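Local structure of prolyl 4-hydroxylase (Phytophthora capsici LT1534, 6IUQ) at residues A51-M56 against E223-T228; P108-L113 against L141-N146. The protein probably hydroxylates proline residues at the 4-position, as an iron(II)- and 2-oxoglutarate-dependent oxygenase built on a double-stranded beta-helix core. One frame throughout, in Å; residues are numbered along the deposited sequence.

How the contacts relate
Following the chain from the N terminus, helix 46-61 supplies the first of the four segments, 51-56; helix 108-115, strand 139-146 and strand 224-232 supply 108-113, 141-146 and 223-228 in turn. Contact 2 closes a loop of 27 residues that falls wholly within the 166-residue loop of contact 1, so the two nest without crossing. Both lay a helix on the larger antiparallel sheet, where 139-146 and 224-232 are neighbours. The centres lie about 7 Å apart, and the contacts touch, among other places, where E55 OE1 accepts a hydrogen bond from L110 N and where T228 N is hydrogen-bonded to K142 O.

Contact 1. Residues A51-M56 against E223-T228; sequences ALLEEM and ERYVLT
M56 and Y225 make the close part of this contact. M56, present as selenomethionine, leaves the helix toward the strand with CG anti to its carbonyl carbon, and a bend at chi3 (62°) brings the terminal methyl CE to 3.4 Å from Y225 CD1. The two side chains slide past each other in opposite directions, and CE also comes within 3.9 Å of V226 O, touching the strand backbone. L53, three residues earlier and so roughly a turn back along the helix, crosses the tyrosine at about a right angle, its CD1 3.9 Å from Y225 CD2. Both methyl groups meet the ring obliquely, and no hydrogen bond links the segments.

Beyond this buried apolar patch the packing slackens. L227 points toward the helix, but its nearest approach is CB at 4.5 Å from M56 SE. The more open E54 and E223 lie outside the patch; E223 forms salt bridges with R57 and R145. The axes of 51-56 and 224-228 lie at 107° and come within 10.1 Å. M56 and L227 both touch L143 of strand 139-146, and L110 of helix 108-115 touches both L52 and L227, linking helix to strand.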
loop_
_atom_site.group_PDB
_atom_site.type_symbol
_atom_site.label_atom_id
_atom_site.label_comp_id
_atom_site.label_asym_id
_atom_site.label_seq_id
_atom_site.Cartn_x
_atom_site.Cartn_y
_atom_site.Cartn_z
ATOM N N ALA A 51 -7.495 -9.302 -19.104
ATOM C CA ALA A 51 -6.562 -10.392 -19.384
ATOM C C ALA A 51 -5.797 -10.843 -18.130
ATOM O O ALA A 51 -5.670 -12.036 -17.877
ATOM C CB ALA A 51 -5.597 -9.973 -20.460
ATOM N N LEU A 52 -5.292 -9.889 -17.351
ATOM C CA LEU A 52 -4.530 -10.200 -16.139
ATOM C C LEU A 52 -5.440 -10.898 -15.121
ATOM O O LEU A 52 -5.029 -11.876 -14.482
ATOM C CB LEU A 52 -3.912 -8.924 -15.541
ATOM C CG LEU A 52 -2.783 -8.259 -16.358
ATOM C CD1 LEU A 52 -2.493 -6.836 -15.889
ATOM C CD2 LEU A 52 -1.525 -9.092 -16.304
ATOM N N LEU A 53 -6.677 -10.406 -14.998
ATOM C CA LEU A 53 -7.675 -10.993 -14.091
ATOM C C LEU A 53 -8.005 -12.434 -14.487
ATOM O O LEU A 53 -8.076 -13.309 -13.629
ATOM C CB LEU A 53 -8.971 -10.146 -14.060
ATOM C CG LEU A 53 -10.177 -10.669 -13.259
ATOM C CD1 LEU A 53 -9.833 -10.917 -11.791
ATOM C CD2 LEU A 53 -11.401 -9.741 -13.376
ATOM N N GLU A 54 -8.198 -12.678 -15.782
ATOM C CA GLU A 54 -8.481 -14.031 -16.263
ATOM C C GLU A 54 -7.366 -14.990 -15.853
ATOM O O GLU A 54 -7.635 -16.070 -15.320
ATOM C CB GLU A 54 -8.682 -14.045 -17.785
ATOM C CG GLU A 54 -10.013 -13.419 -18.226
ATOM C CD GLU A 54 -10.248 -13.465 -19.742
ATOM O OE1 GLU A 54 -10.229 -14.582 -20.312
ATOM O OE2 GLU A 54 -10.476 -12.383 -20.353
ATOM N N GLU A 55 -6.115 -14.582 -16.051
ATOM C CA GLU A 55 -4.994 -15.427 -15.660
ATOM C C GLU A 55 -4.984 -15.669 -14.153
ATOM O O GLU A 55 -4.661 -16.756 -13.690
ATOM C CB GLU A 55 -3.674 -14.815 -16.125
ATOM C CG GLU A 55 -3.530 -14.840 -17.629
ATOM C CD GLU A 55 -2.160 -14.400 -18.128
ATOM O OE1 GLU A 55 -1.304 -13.952 -17.313
ATOM O OE2 GLU A 55 -1.941 -14.509 -19.353
HETATM N N MSE A 56 -5.374 -14.664 -13.381
HETATM C CA MSE A 56 -5.417 -14.827 -11.933
HETATM C C MSE A 56 -6.491 -15.815 -11.500
HETATM O O MSE A 56 -6.271 -16.617 -10.595
HETATM C CB MSE A 56 -5.652 -13.480 -11.251
HETATM C CG MSE A 56 -4.476 -12.544 -11.372
HETATM SE SE MSE A 56 -4.877 -10.810 -10.601
HETATM C CE MSE A 56 -5.186 -11.348 -8.749
ATOM N N GLU A 223 -16.254 -11.055 -3.451
ATOM C CA GLU A 223 -14.943 -11.530 -3.888
ATOM C C GLU A 223 -14.112 -10.334 -4.367
ATOM O O GLU A 223 -14.621 -9.461 -5.069
ATOM C CB GLU A 223 -15.080 -12.576 -4.998
ATOM C CG GLU A 223 -13.782 -13.316 -5.316
ATOM C CD GLU A 223 -13.914 -14.276 -6.497
ATOM O OE1 GLU A 223 -14.401 -13.844 -7.568
ATOM O OE2 GLU A 223 -13.517 -15.457 -6.352
ATOM N N ARG A 224 -12.845 -10.299 -3.963
ATOM C CA ARG A 224 -11.964 -9.160 -4.216
ATOM C C ARG A 224 -10.593 -9.664 -4.646
ATOM O O ARG A 224 -9.928 -10.392 -3.904
ATOM C CB ARG A 224 -11.845 -8.272 -2.960
ATOM C CG ARG A 224 -10.983 -6.986 -3.071
ATOM C CD ARG A 224 -10.631 -6.496 -1.650
ATOM N NE ARG A 224 -10.112 -5.130 -1.520
ATOM C CZ ARG A 224 -8.854 -4.847 -1.179
ATOM N NH1 ARG A 224 -7.990 -5.835 -0.962
ATOM N NH2 ARG A 224 -8.450 -3.580 -1.056
ATOM N N TYR A 225 -10.187 -9.291 -5.855
ATOM C CA TYR A 225 -8.844 -9.584 -6.345
ATOM C C TYR A 225 -8.008 -8.319 -6.350
ATOM O O TYR A 225 -8.503 -7.237 -6.692
ATOM C CB TYR A 225 -8.879 -10.159 -7.754
ATOM C CG TYR A 225 -9.193 -11.631 -7.865
ATOM C CD1 TYR A 225 -8.185 -12.586 -7.752
ATOM C CD2 TYR A 225 -10.483 -12.069 -8.123
ATOM C CE1 TYR A 225 -8.462 -13.930 -7.874
ATOM C CE2 TYR A 225 -10.770 -13.416 -8.250
ATOM C CZ TYR A 225 -9.756 -14.341 -8.128
ATOM O OH TYR A 225 -10.029 -15.689 -8.257
ATOM N N VAL A 226 -6.742 -8.457 -5.967
ATOM C CA VAL A 226 -5.809 -7.352 -6.054
ATOM C C VAL A 226 -4.418 -7.858 -6.430
ATOM O O VAL A 226 -3.988 -8.923 -6.001
ATOM C CB VAL A 226 -5.756 -6.546 -4.733
ATOM C CG1 VAL A 226 -5.428 -7.452 -3.547
ATOM C CG2 VAL A 226 -4.752 -5.418 -4.858
ATOM N N LEU A 227 -3.725 -7.105 -7.269
ATOM C CA LEU A 227 -2.353 -7.431 -7.628
ATOM C C LEU A 227 -1.458 -6.400 -6.970
ATOM O O LEU A 227 -1.680 -5.209 -7.113
ATOM C CB LEU A 227 -2.193 -7.451 -9.154
ATOM C CG LEU A 227 -0.845 -7.686 -9.831
ATOM C CD1 LEU A 227 -1.102 -8.332 -11.208
ATOM C CD2 LEU A 227 -0.051 -6.394 -9.991
ATOM N N THR A 228 -0.457 -6.852 -6.228
ATOM C CA THR A 228 0.439 -5.928 -5.542
ATOM C C THR A 228 1.863 -6.024 -6.060
ATOM O O THR A 228 2.404 -7.102 -6.172
ATOM C CB THR A 228 0.464 -6.189 -4.026
ATOM O OG1 THR A 228 -0.871 -6.194 -3.525
ATOM C CG2 THR A 228 1.280 -5.111 -3.309
#

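Contact 2. Residues P108-L113 against L141-N146; sequences PELDAL and LKLQRN
L141 opens the strand side of this contact by meeting L113, the last residue of 108-113. Its CD1 comes to 4.3 Å from L113 CG and lies equally far from the L113 carbonyl carbon, so one methyl touches both the side chain and the backbone of the helix. L113 also packs on L227 of the adjacent strand. K142 belongs to the other side of the sheet: its NZ forms a salt bridge with E95, and its backbone is bonded to T228.

L143 turns back toward the helix and makes the second touch. It and L110 reach for one another tip to tip, CD1 of L143 being 3.9 Å from CD1 of L110. Each leucine holds CG anti to its carbonyl carbon, and chi2 is near 180° in both (171° in L110, -179° in L143), which extends each chain through CG to CD1, the methyl that makes the contact. L143 also touches V96 and L59.

Past L143 the strand draws away from the helix. Q144 binds the same carboxylate oxygen of E95 as K142 does, through NE2, and R145 packs on F94 and N60. N146 ends the segment, its OD1 accepting a hydrogen bond from G148 N in the stretch leading on to the iron ligands H156 and D158. A helix laid over one face of the larger antiparallel sheet is as in the double-stranded beta-helix of 2-oxoglutarate oxygenases, where helices buttress the major sheet.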
loop_
_atom_site.group_PDB
_atom_site.type_symbol
_atom_site.label_atom_id
_atom_site.label_comp_id
_atom_site.label_asym_id
_atom_site.label_seq_id
_atom_site.Cartn_x
_atom_site.Cartn_y
_atom_site.Cartn_z
ATOM N N PRO A 108 1.277 -15.882 -19.218
ATOM C CA PRO A 108 2.070 -14.962 -20.051
ATOM C C PRO A 108 1.884 -13.466 -19.769
ATOM O O PRO A 108 2.878 -12.718 -19.788
ATOM C CB PRO A 108 1.597 -15.297 -21.478
ATOM C CG PRO A 108 1.157 -16.709 -21.402
ATOM C CD PRO A 108 0.502 -16.833 -20.038
ATOM N N GLU A 109 0.654 -13.019 -19.537
ATOM C CA GLU A 109 0.456 -11.605 -19.256
ATOM C C GLU A 109 0.980 -11.259 -17.865
ATOM O O GLU A 109 1.521 -10.173 -17.649
ATOM C CB GLU A 109 -1.022 -11.207 -19.394
ATOM C CG GLU A 109 -1.595 -11.438 -20.785
ATOM C CD GLU A 109 -0.753 -10.790 -21.887
ATOM O OE1 GLU A 109 -0.249 -9.654 -21.698
ATOM O OE2 GLU A 109 -0.578 -11.432 -22.948
ATOM N N LEU A 110 0.811 -12.166 -16.910
ATOM C CA LEU A 110 1.355 -11.911 -15.578
ATOM C C LEU A 110 2.877 -11.992 -15.611
ATOM O O LEU A 110 3.544 -11.243 -14.907
ATOM C CB LEU A 110 0.779 -12.882 -14.555
ATOM C CG LEU A 110 -0.677 -12.619 -14.166
ATOM C CD1 LEU A 110 -1.240 -13.766 -13.318
ATOM C CD2 LEU A 110 -0.803 -11.279 -13.435
ATOM N N ASP A 111 3.425 -12.877 -16.447
ATOM C CA ASP A 111 4.871 -13.004 -16.578
ATOM C C ASP A 111 5.457 -11.736 -17.200
ATOM O O ASP A 111 6.447 -11.201 -16.721
ATOM C CB ASP A 111 5.227 -14.235 -17.416
ATOM C CG ASP A 111 6.722 -14.559 -17.395
ATOM O OD1 ASP A 111 7.492 -13.883 -16.665
ATOM O OD2 ASP A 111 7.127 -15.510 -18.108
ATOM N N ALA A 112 4.834 -11.249 -18.263
ATOM C CA ALA A 112 5.228 -9.984 -18.876
ATOM C C ALA A 112 5.090 -8.806 -17.912
ATOM O O ALA A 112 5.886 -7.866 -17.948
ATOM C CB ALA A 112 4.403 -9.724 -20.126
ATOM N N LEU A 113 4.080 -8.838 -17.052
ATOM C CA LEU A 113 3.957 -7.762 -16.076
ATOM C C LEU A 113 5.102 -7.879 -15.082
ATOM O O LEU A 113 5.669 -6.885 -14.683
ATOM C CB LEU A 113 2.611 -7.782 -15.352
ATOM C CG LEU A 113 2.445 -6.603 -14.374
ATOM C CD1 LEU A 113 2.808 -5.269 -15.034
ATOM C CD2 LEU A 113 1.037 -6.535 -13.796
ATOM N N LEU A 141 5.982 -9.444 -6.573
ATOM C CA LEU A 141 4.678 -9.342 -7.202
ATOM C C LEU A 141 3.740 -10.349 -6.554
ATOM O O LEU A 141 3.883 -11.557 -6.733
ATOM C CB LEU A 141 4.788 -9.574 -8.710
ATOM C CG LEU A 141 3.616 -9.111 -9.569
ATOM C CD1 LEU A 141 4.153 -8.597 -10.906
ATOM C CD2 LEU A 141 2.597 -10.216 -9.769
ATOM N N LYS A 142 2.778 -9.848 -5.794
ATOM C CA LYS A 142 1.879 -10.721 -5.046
ATOM C C LYS A 142 0.441 -10.652 -5.591
ATOM O O LYS A 142 -0.070 -9.573 -5.897
ATOM C CB LYS A 142 1.920 -10.359 -3.557
ATOM C CG LYS A 142 1.057 -11.233 -2.663
ATOM C CD LYS A 142 1.249 -10.942 -1.164
ATOM C CE LYS A 142 0.373 -9.770 -0.667
ATOM N NZ LYS A 142 -1.113 -9.947 -0.859
ATOM N N LEU A 143 -0.187 -11.816 -5.740
ATOM C CA LEU A 143 -1.599 -11.899 -6.080
ATOM C C LEU A 143 -2.403 -12.243 -4.835
ATOM O O LEU A 143 -1.979 -13.064 -4.029
ATOM C CB LEU A 143 -1.842 -12.940 -7.166
ATOM C CG LEU A 143 -0.991 -12.832 -8.426
ATOM C CD1 LEU A 143 -1.375 -13.926 -9.405
ATOM C CD2 LEU A 143 -1.151 -11.454 -9.057
ATOM N N GLN A 144 -3.560 -11.609 -4.675
ATOM C CA GLN A 144 -4.383 -11.842 -3.503
ATOM C C GLN A 144 -5.855 -11.978 -3.849
ATOM O O GLN A 144 -6.418 -11.138 -4.549
ATOM C CB GLN A 144 -4.209 -10.718 -2.488
ATOM C CG GLN A 144 -5.140 -10.846 -1.295
ATOM C CD GLN A 144 -4.901 -9.795 -0.234
ATOM O OE1 GLN A 144 -5.587 -8.770 -0.196
ATOM N NE2 GLN A 144 -3.929 -10.046 0.642
ATOM N N ARG A 145 -6.470 -13.052 -3.359
ATOM C CA ARG A 145 -7.913 -13.209 -3.439
ATOM C C ARG A 145 -8.492 -13.141 -2.032
ATOM O O ARG A 145 -8.035 -13.834 -1.121
ATOM C CB ARG A 145 -8.292 -14.529 -4.117
ATOM C CG ARG A 145 -9.751 -14.601 -4.575
ATOM C CD ARG A 145 -10.102 -15.968 -5.180
ATOM N NE ARG A 145 -10.255 -16.980 -4.144
ATOM C CZ ARG A 145 -11.422 -17.322 -3.606
ATOM N NH1 ARG A 145 -12.546 -16.752 -4.033
ATOM N NH2 ARG A 145 -11.462 -18.247 -2.657
ATOM N N ASN A 146 -9.475 -12.271 -1.855
ATOM C CA ASN A 146 -10.216 -12.183 -0.611
ATOM C C ASN A 146 -11.629 -12.685 -0.863
ATOM O O ASN A 146 -12.374 -12.088 -1.648
ATOM C CB ASN A 146 -10.223 -10.741 -0.084
ATOM C CG ASN A 146 -11.026 -10.580 1.196
ATOM O OD1 ASN A 146 -11.539 -11.554 1.750
ATOM N ND2 ASN A 146 -11.132 -9.339 1.679
#